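PDB 3H7M: sensor protein, which probably acts as a membrane-bound sensor histidine kinase, of which this chain is the sensor domain, similar to periplasmic binding proteins. Local coordinates for residues 64-69 with 196-201. Sequence-based numbering, arbitrary orientation.
Sequences SALKSG and AVRQGD. With NA (sodium ion), chain B.
Leu66 and Arg198 join the last turn of helix 62-67 to the end of the long strand 181-198, the backbones coming nearest at Lys67 and Arg198, whose CA atoms lie 5.6 Å apart. The helix closes in a Schellman motif, and Gly69 suits its end because glycine readily takes the positive phi required. Gly69 N bonds back to Leu66 O (2.8 Å). From the opposite face of that carbonyl's plane, Arg198 NH1 donates to Leu66 O at 3.0 Å, nearly straight at 160°, with the acceptor close to the guanidinium plane. Arginine fits here because its chain, bent at chi3 (-66°), brings the planar head back to the helix end, where Gly69 CA lies over one face, 3.5 Å from Arg198 NH1. Leu66 lays both methyls of its branched end against the strand: CD2 packs 3.7 Å from Arg198 CG, while CD1 meets the Val197 backbone. Beyond the contact, NH1 also bonds to Val71 O. An alanine in place of Arg198 would probably cost Leu66 O one of its two donors here, and Val71 O this donor as well. Past the strand, Gln199 OE1 binds sodium (2.9 Å) alongside Ala84 and Asp88, in a type II turn whose third residue, Gly200, tolerates positive phi. One guanidinium nitrogen thus ties the helix end and the following loop to the strand leading into the sodium site.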
# COMPACT_ATOMS: atom_id res chain seq x y z
N SER A 64 5.52 13.07 -2.92
CA SER A 64 5.98 14.34 -3.45
C SER A 64 5.02 14.81 -4.53
O SER A 64 4.44 15.89 -4.42
CB SER A 64 7.39 14.20 -4.02
OG SER A 64 7.89 15.45 -4.44
N ALA A 65 4.85 13.99 -5.56
CA ALA A 65 3.98 14.31 -6.69
C ALA A 65 2.55 14.73 -6.30
O ALA A 65 1.88 15.42 -7.07
CB ALA A 65 3.93 13.14 -7.65
N LEU A 66 2.08 14.31 -5.13
CA LEU A 66 0.75 14.71 -4.70
C LEU A 66 0.87 16.20 -4.35
O LEU A 66 0.20 17.04 -4.94
CB LEU A 66 0.30 13.94 -3.45
CG LEU A 66 -1.21 13.66 -3.27
CD1 LEU A 66 -1.51 13.56 -1.79
CD2 LEU A 66 -2.08 14.74 -3.88
N LYS A 67 1.75 16.53 -3.41
CA LYS A 67 1.97 17.92 -3.02
C LYS A 67 2.42 18.73 -4.24
O LYS A 67 1.98 19.87 -4.45
CB LYS A 67 3.02 17.99 -1.91
CG LYS A 67 2.51 17.51 -0.55
CD LYS A 67 3.62 16.93 0.33
CE LYS A 67 4.63 17.98 0.80
NZ LYS A 67 5.75 17.36 1.57
N SER A 68 3.29 18.13 -5.04
CA SER A 68 3.82 18.77 -6.23
C SER A 68 2.70 19.05 -7.22
O SER A 68 2.87 19.85 -8.14
CB SER A 68 4.87 17.87 -6.88
OG SER A 68 5.32 18.41 -8.12
N GLY A 69 1.57 18.38 -7.03
CA GLY A 69 0.43 18.57 -7.93
C GLY A 69 0.54 17.81 -9.25
O GLY A 69 -0.32 17.94 -10.12
N ALA A 196 -6.12 9.83 -0.66
CA ALA A 196 -5.55 11.01 -0.06
C ALA A 196 -5.32 12.06 -1.16
O ALA A 196 -4.98 11.71 -2.30
CB ALA A 196 -4.27 10.67 0.64
N VAL A 197 -5.53 13.33 -0.81
CA VAL A 197 -5.35 14.46 -1.72
C VAL A 197 -4.59 15.57 -1.01
O VAL A 197 -4.44 15.53 0.21
CB VAL A 197 -6.71 15.03 -2.17
CG1 VAL A 197 -7.29 14.18 -3.28
CG2 VAL A 197 -7.67 15.08 -0.99
N ARG A 198 -4.12 16.57 -1.76
CA ARG A 198 -3.37 17.70 -1.19
C ARG A 198 -4.10 18.37 -0.04
O ARG A 198 -5.31 18.56 -0.09
CB ARG A 198 -3.08 18.75 -2.26
CG ARG A 198 -1.93 18.41 -3.20
CD ARG A 198 -1.64 19.54 -4.18
NE ARG A 198 -2.74 19.75 -5.12
CZ ARG A 198 -3.09 18.87 -6.06
NH1 ARG A 198 -2.44 17.72 -6.18
NH2 ARG A 198 -4.11 19.13 -6.87
N GLN A 199 -3.35 18.74 0.99
CA GLN A 199 -3.91 19.42 2.17
C GLN A 199 -4.81 20.58 1.73
O GLN A 199 -4.42 21.38 0.89
CB GLN A 199 -2.77 19.98 3.03
CG GLN A 199 -3.16 20.42 4.44
CD GLN A 199 -2.67 19.44 5.49
OE1 GLN A 199 -3.30 18.42 5.75
NE2 GLN A 199 -1.52 19.75 6.08
N GLY A 200 -6.01 20.64 2.29
CA GLY A 200 -6.95 21.71 1.94
C GLY A 200 -7.65 21.63 0.59
O GLY A 200 -7.97 22.66 -0.00
N ASP A 201 -7.89 20.42 0.10
CA ASP A 201 -8.55 20.25 -1.19
C ASP A 201 -9.89 19.57 -0.96
O ASP A 201 -10.31 18.72 -1.74
CB ASP A 201 -7.68 19.41 -2.12
CG ASP A 201 -8.21 19.39 -3.54
OD1 ASP A 201 -7.44 19.06 -4.47
OD2 ASP A 201 -9.40 19.71 -3.73
NA NA B . -5.06 16.58 7.08
O HOH W 1 -4.40 18.89 8.85